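Local structure of putative SAM-dependent O-methyltranferase (Podospora anserina, 4YMH) at residues T156-G161 with P215-L220; R177-T180 with C185-W188; A209-D214 with T229-K234. The protein binds the methyl-donor cofactor S-adenosylmethionine and its product S-adenosylhomocysteine, and probably transfers the donor's methyl group to an oxygen atom of an acceptor molecule. One frame throughout, in Å; residues are numbered along the deposited sequence.

Contact 1 (T156-G161 with P215-L220); sequences TILDQG and PRIDVL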
# COMPACT_ATOMS: atom_id res chain seq x y z
N THR A 156 18.63 2.85 14.58
CA THR A 156 19.21 1.67 15.19
C THR A 156 19.10 0.53 14.20
O THR A 156 20.08 -0.17 13.91
CB THR A 156 18.51 1.30 16.52
OG1 THR A 156 18.84 2.29 17.51
CG2 THR A 156 18.96 -0.07 17.04
N ILE A 157 17.92 0.43 13.59
CA ILE A 157 17.62 -0.69 12.70
C ILE A 157 18.60 -0.67 11.54
O ILE A 157 19.18 -1.70 11.19
CB ILE A 157 16.17 -0.63 12.21
CG1 ILE A 157 15.24 -1.06 13.34
CG2 ILE A 157 15.98 -1.50 10.99
CD1 ILE A 157 13.79 -0.68 13.12
N LEU A 158 18.87 0.50 11.00
CA LEU A 158 19.76 0.52 9.86
C LEU A 158 21.20 0.37 10.32
O LEU A 158 21.98 -0.34 9.68
CB LEU A 158 19.59 1.79 9.05
CG LEU A 158 18.17 1.92 8.50
CD1 LEU A 158 18.00 3.32 7.93
CD2 LEU A 158 17.89 0.85 7.45
N ASP A 159 21.54 0.99 11.45
CA ASP A 159 22.95 1.02 11.87
C ASP A 159 23.43 -0.39 12.19
O ASP A 159 24.57 -0.74 11.90
CB ASP A 159 23.16 1.93 13.08
CG ASP A 159 23.11 3.42 12.73
OD1 ASP A 159 23.05 3.77 11.53
OD2 ASP A 159 23.14 4.23 13.68
N GLN A 160 22.54 -1.18 12.80
CA GLN A 160 22.91 -2.53 13.25
C GLN A 160 22.54 -3.63 12.26
O GLN A 160 22.72 -4.81 12.54
CB GLN A 160 22.27 -2.83 14.60
CG GLN A 160 22.61 -1.80 15.65
CD GLN A 160 22.19 -2.20 17.06
OE1 GLN A 160 22.21 -1.39 17.99
NE2 GLN A 160 21.81 -3.46 17.21
N GLY A 161 22.01 -3.24 11.10
CA GLY A 161 21.63 -4.21 10.09
C GLY A 161 20.57 -5.18 10.55
O GLY A 161 20.67 -6.38 10.30
N PRO A 215 21.22 8.18 3.02
CA PRO A 215 21.57 7.65 1.70
C PRO A 215 21.43 6.13 1.60
O PRO A 215 21.64 5.58 0.53
CB PRO A 215 23.04 8.06 1.54
CG PRO A 215 23.56 8.17 2.93
CD PRO A 215 22.40 8.63 3.78
N ARG A 216 21.08 5.46 2.70
CA ARG A 216 21.01 4.00 2.68
C ARG A 216 19.66 3.46 2.20
O ARG A 216 19.53 2.28 1.85
CB ARG A 216 21.32 3.45 4.08
CG ARG A 216 22.74 3.71 4.55
CD ARG A 216 22.90 3.34 6.03
NE ARG A 216 22.03 4.15 6.88
CZ ARG A 216 22.05 4.14 8.21
NH1 ARG A 216 22.90 3.35 8.85
NH2 ARG A 216 21.23 4.92 8.90
N ILE A 217 18.65 4.33 2.16
CA ILE A 217 17.28 3.85 2.03
C ILE A 217 16.45 4.51 0.94
O ILE A 217 16.68 5.68 0.59
CB ILE A 217 16.51 4.02 3.36
CG1 ILE A 217 16.62 5.47 3.87
CG2 ILE A 217 17.02 3.05 4.41
CD1 ILE A 217 15.82 5.76 5.15
N ASP A 218 15.49 3.76 0.41
CA ASP A 218 14.40 4.30 -0.40
C ASP A 218 13.16 4.41 0.48
O ASP A 218 12.86 3.51 1.28
CB ASP A 218 14.08 3.41 -1.61
CG ASP A 218 15.12 3.52 -2.72
OD1 ASP A 218 15.82 4.56 -2.80
OD2 ASP A 218 15.22 2.56 -3.51
N VAL A 219 12.44 5.52 0.33
CA VAL A 219 11.28 5.83 1.16
C VAL A 219 10.03 6.09 0.34
O VAL A 219 10.07 6.77 -0.70
CB VAL A 219 11.54 7.08 2.04
CG1 VAL A 219 10.32 7.40 2.91
CG2 VAL A 219 12.81 6.89 2.88
N LEU A 220 8.91 5.54 0.80
CA LEU A 220 7.62 5.88 0.22
C LEU A 220 6.63 6.13 1.33
O LEU A 220 6.31 5.21 2.09
CB LEU A 220 7.09 4.76 -0.67
CG LEU A 220 5.68 5.04 -1.19
CD1 LEU A 220 5.73 6.24 -2.15
CD2 LEU A 220 5.11 3.81 -1.89
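Leu158, in the last turn of a helix, and Arg216, just ahead of a strand, bring their backbones to 8.1 Å between CA atoms, a spacing bridged by side chains alone. The helix ends in a Schellman motif at Gly161, whose positive phi suits glycine. Arg216 turns its guanidinium back over the helix by a bend at chi3 (-62°). One face lies against Leu158, whose CB stands 3.4 Å above the plane, over its centre, while the edge is given to Asp159. There NH1 of Arg216 donates to OD1 of Asp159 at 2.7 Å, nearly straight at 165°; NH2 adds a weak bond of 3.4 Å to the same OD1, and the carboxylate and guanidinium planes are turned 46° apart. Arginine suits the place because its flat cation can lie on an aliphatic CB while its N-H edge meets a carboxylate. Farther along, CD1 of Leu158 meets CG2 of Ile217 at 3.7 Å, a crossing of two buried branched residues at about a right angle. Were Arg216 an alanine, the Asp159 carboxylate would probably lose its salt-bridge partner and Leu158 CB the flat group over it. Asp214 forms a second salt bridge with Arg216 NH2. The contact joins helix 150-159 to strand 217-222, an outermost strand of this chain's sheet; strand 228-233 is its hydrogen-bonded antiparallel neighbour, with Trp233 against Leu158, and helix 194-212 reaches Ile217 through Leu211.

Contact 2 (R177-T180 with C185-W188); sequences RGLT and CAPW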
# COMPACT_ATOMS: atom_id res chain seq x y z
N ARG A 177 -3.05 11.79 12.15
CA ARG A 177 -4.41 12.23 11.82
C ARG A 177 -4.46 13.36 10.79
O ARG A 177 -5.53 13.91 10.50
CB ARG A 177 -5.15 12.66 13.09
CG ARG A 177 -5.11 11.60 14.20
CD ARG A 177 -5.89 10.37 13.80
NE ARG A 177 -6.31 9.61 14.98
CZ ARG A 177 -5.75 8.48 15.40
NH1 ARG A 177 -4.73 7.95 14.74
NH2 ARG A 177 -6.23 7.87 16.48
N GLY A 178 -3.30 13.69 10.22
CA GLY A 178 -3.17 14.80 9.29
C GLY A 178 -2.29 15.89 9.87
O GLY A 178 -1.78 16.73 9.14
N LEU A 179 -2.07 15.86 11.18
CA LEU A 179 -1.38 16.98 11.81
C LEU A 179 0.13 16.98 11.57
O LEU A 179 0.80 18.02 11.77
CB LEU A 179 -1.67 16.99 13.32
CG LEU A 179 -3.16 17.13 13.70
CD1 LEU A 179 -3.31 17.33 15.22
CD2 LEU A 179 -3.83 18.26 12.94
N THR A 180 0.68 15.86 11.11
CA THR A 180 2.08 15.83 10.66
C THR A 180 2.29 16.81 9.51
O THR A 180 3.32 17.49 9.42
CB THR A 180 2.50 14.41 10.20
OG1 THR A 180 2.51 13.53 11.33
CG2 THR A 180 3.88 14.43 9.56
N CYS A 185 -4.71 20.63 9.36
CA CYS A 185 -5.08 19.60 8.39
C CYS A 185 -6.07 18.55 8.92
O CYS A 185 -6.35 17.57 8.23
CB CYS A 185 -3.82 18.92 7.86
SG CYS A 185 -2.83 19.97 6.75
N ALA A 186 -6.59 18.76 10.13
CA ALA A 186 -7.59 17.83 10.67
C ALA A 186 -8.65 18.54 11.49
O ALA A 186 -8.74 18.32 12.70
CB ALA A 186 -6.90 16.76 11.52
N PRO A 187 -9.47 19.39 10.84
CA PRO A 187 -10.42 20.22 11.59
C PRO A 187 -11.51 19.39 12.26
O PRO A 187 -12.10 19.86 13.24
CB PRO A 187 -10.99 21.17 10.52
CG PRO A 187 -10.75 20.49 9.22
CD PRO A 187 -9.50 19.66 9.39
N TRP A 188 -11.74 18.18 11.77
CA TRP A 188 -12.74 17.25 12.33
C TRP A 188 -12.29 16.67 13.66
O TRP A 188 -13.11 16.14 14.42
CB TRP A 188 -13.01 16.10 11.34
CG TRP A 188 -11.74 15.39 10.98
CD1 TRP A 188 -10.88 15.72 9.97
CD2 TRP A 188 -11.17 14.25 11.64
NE1 TRP A 188 -9.81 14.85 9.96
CE2 TRP A 188 -9.97 13.94 10.98
CE3 TRP A 188 -11.57 13.46 12.72
CZ2 TRP A 188 -9.15 12.88 11.36
CZ3 TRP A 188 -10.76 12.40 13.10
CH2 TRP A 188 -9.57 12.12 12.43
O HOH W 1 -7.58 14.18 8.64
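The indole of Trp188 meets water 1 at its edge, in the ring plane, where NE1 donates to the water at 2.7 Å. The same water can donate to the carbonyl O of Arg177 at 2.8 Å, although it has other acceptors to choose from, and so links the ring to the facing backbone. That carbonyl also approaches the ring directly but obliquely, its O lying 3.9 Å from CZ2 of Trp188. The indole is placed by chi1 of 56°, which sets CG between the backbone N and the carbonyl carbon. Beside the water bridge the packing is close and small: CB of Ala186 sits 3.3 Å from O of Arg177, and it also meets CD2 of Leu179 at 3.7 Å. Cys185 lays its CB 3.3 Å from O of Gly178. Gly178 has to be glycine: a CB would run into the carbonyl O of Arg177 just before it and into that of Cys185. Ala186 is small enough to sit against the Arg177 carbonyl. The guanidinium of Arg177 turns elsewhere, to a salt bridge with Asp226. Both segments belong to the loop between strand 167-171 and helix 194-212, where Leu179 rests on Trp197, and the second subunit packs its Arg15 on Cys185. Between themselves the segments have van der Waals packing and a water-mediated link but no direct hydrogen bond, so outside partners such as Asp226 and Arg194 probably do much to fix the loop.

Contact 3 (A209-D214 with T229-K234); sequences AGLMED and TQIRWK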
# COMPACT_ATOMS: atom_id res chain seq x y z
N ALA A 209 11.29 13.97 7.33
CA ALA A 209 12.32 14.75 6.63
C ALA A 209 13.69 14.09 6.78
O ALA A 209 14.50 14.11 5.86
CB ALA A 209 12.35 16.18 7.15
N GLY A 210 13.95 13.51 7.95
CA GLY A 210 15.21 12.85 8.20
C GLY A 210 15.43 11.62 7.32
O GLY A 210 16.56 11.35 6.90
N LEU A 211 14.36 10.88 7.06
CA LEU A 211 14.49 9.71 6.18
C LEU A 211 15.00 10.11 4.80
O LEU A 211 15.76 9.37 4.17
CB LEU A 211 13.17 8.99 6.04
CG LEU A 211 12.60 8.34 7.30
CD1 LEU A 211 11.31 7.61 6.95
CD2 LEU A 211 13.62 7.40 7.98
N MET A 212 14.59 11.28 4.33
CA MET A 212 14.99 11.70 2.99
C MET A 212 16.48 12.03 2.90
O MET A 212 17.04 12.07 1.80
CB MET A 212 14.16 12.90 2.53
CG MET A 212 12.69 12.56 2.32
SD MET A 212 12.42 11.13 1.23
CE MET A 212 12.96 11.78 -0.32
N GLU A 213 17.13 12.23 4.05
CA GLU A 213 18.54 12.57 4.06
C GLU A 213 19.44 11.34 4.21
O GLU A 213 20.67 11.46 4.17
CB GLU A 213 18.85 13.57 5.19
CG GLU A 213 18.06 14.86 5.10
CD GLU A 213 18.29 15.59 3.79
OE1 GLU A 213 19.47 15.72 3.38
OE2 GLU A 213 17.30 16.03 3.17
N ASP A 214 18.84 10.18 4.41
CA ASP A 214 19.62 8.96 4.69
C ASP A 214 19.93 8.24 3.38
O ASP A 214 19.03 7.75 2.72
CB ASP A 214 18.86 8.04 5.65
CG ASP A 214 19.75 6.95 6.25
OD1 ASP A 214 20.60 6.37 5.52
OD2 ASP A 214 19.61 6.66 7.45
N THR A 229 4.67 4.80 6.29
CA THR A 229 5.96 4.96 5.63
C THR A 229 6.58 3.59 5.36
O THR A 229 6.79 2.80 6.27
CB THR A 229 6.93 5.82 6.46
OG1 THR A 229 6.32 7.10 6.72
CG2 THR A 229 8.20 6.03 5.68
N GLN A 230 6.86 3.32 4.08
CA GLN A 230 7.58 2.12 3.66
C GLN A 230 9.05 2.46 3.49
O GLN A 230 9.40 3.44 2.82
CB GLN A 230 7.03 1.57 2.33
CG GLN A 230 5.54 1.23 2.39
CD GLN A 230 5.01 0.64 1.10
OE1 GLN A 230 5.70 0.57 0.09
NE2 GLN A 230 3.77 0.19 1.14
N ILE A 231 9.92 1.65 4.08
CA ILE A 231 11.36 1.89 3.99
C ILE A 231 12.05 0.63 3.50
O ILE A 231 11.79 -0.46 4.02
CB ILE A 231 11.95 2.32 5.35
CG1 ILE A 231 11.22 3.55 5.91
CG2 ILE A 231 13.44 2.59 5.21
CD1 ILE A 231 11.64 3.92 7.34
N ARG A 232 12.93 0.76 2.51
CA ARG A 232 13.73 -0.39 2.09
C ARG A 232 15.18 0.05 1.92
O ARG A 232 15.45 1.23 1.80
CB ARG A 232 13.21 -1.00 0.77
CG ARG A 232 13.34 -0.08 -0.43
CD ARG A 232 12.84 -0.71 -1.75
NE ARG A 232 13.70 -1.79 -2.22
CZ ARG A 232 14.71 -1.65 -3.08
NH1 ARG A 232 15.00 -0.45 -3.59
NH2 ARG A 232 15.44 -2.70 -3.42
N TRP A 233 16.11 -0.89 1.92
CA TRP A 233 17.46 -0.55 1.50
C TRP A 233 17.43 -0.15 0.03
O TRP A 233 16.75 -0.80 -0.77
CB TRP A 233 18.42 -1.74 1.66
CG TRP A 233 18.62 -2.26 3.05
CD1 TRP A 233 18.14 -3.43 3.57
CD2 TRP A 233 19.41 -1.66 4.09
NE1 TRP A 233 18.56 -3.58 4.87
CE2 TRP A 233 19.34 -2.51 5.21
CE3 TRP A 233 20.16 -0.48 4.19
CZ2 TRP A 233 19.99 -2.23 6.41
CZ3 TRP A 233 20.81 -0.19 5.39
CH2 TRP A 233 20.72 -1.07 6.48
N LYS A 234 18.18 0.90 -0.33
CA LYS A 234 18.48 1.16 -1.74
C LYS A 234 19.14 -0.07 -2.34
O LYS A 234 19.87 -0.78 -1.64
CB LYS A 234 19.42 2.35 -1.92
CG LYS A 234 18.81 3.70 -1.65
CD LYS A 234 19.70 4.79 -2.27
CE LYS A 234 19.36 6.18 -1.72
NZ LYS A 234 17.93 6.52 -1.90
O HOH W 2 18.26 9.05 0.17
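Leu211 sends its side chain out from the helix with CG anti to the carbonyl carbon (chi1 -65°) and an extended chi2 of -178°, which carries CD1 to two residues of the strand at once. Thr229 answers with its methyl, CG2, turned anti to the backbone N; the two side chains reach toward each other, tip to tip, with CD1 of Leu211 and CG2 of Thr229 3.7 Å apart. Ile231 comes across at about a right angle, and its CD1 touches the same CD1 of Leu211 at 3.7 Å and CD2 of Leu211 at 4.1 Å. Residues two apart on a strand share a face, so Thr229 and Ile231 both look toward the helix. Helix 194-212 thus packs on the mixed sheet of the Rossmann-like class I methyltransferase fold, here against antiparallel strand 228-233, which lies between strands 167-171 and 217-222. Branched side chains suit a buried helix-on-sheet interface, and threonine offers it a methyl. Val154 of helix 150-159 also touches Leu211 and Ile231. Past the apolar groups, water 2 donates to O of Asp214 at 3.0 Å and accepts a weak bond from NZ of Lys234, whose stronger partners are Asp218 and the carbonyl O of Ile217.

How the contacts relate
Contacts 1 and 3 form one continuous region, their centres 6 Å apart, because the paired strands 217-222 and 228-233 supply one segment to each: N of Gln230 lies 2.8 Å from O of Leu220, and NZ of Lys234 is 2.9 Å from O of Ile217, both probable hydrogen bonds. In sequence their segments alternate. Contact 2 stands apart, its centre 28 Å from that of contact 1 and 23 Å from that of contact 3, with about 8 Å between its nearest atoms and those of contact 3. It is also nearest the cofactor site: the Arg177 side chain is about 10 Å from bound S-adenosylhomocysteine, whereas contacts 1 and 3 lie away from it. All three touch the second subunit.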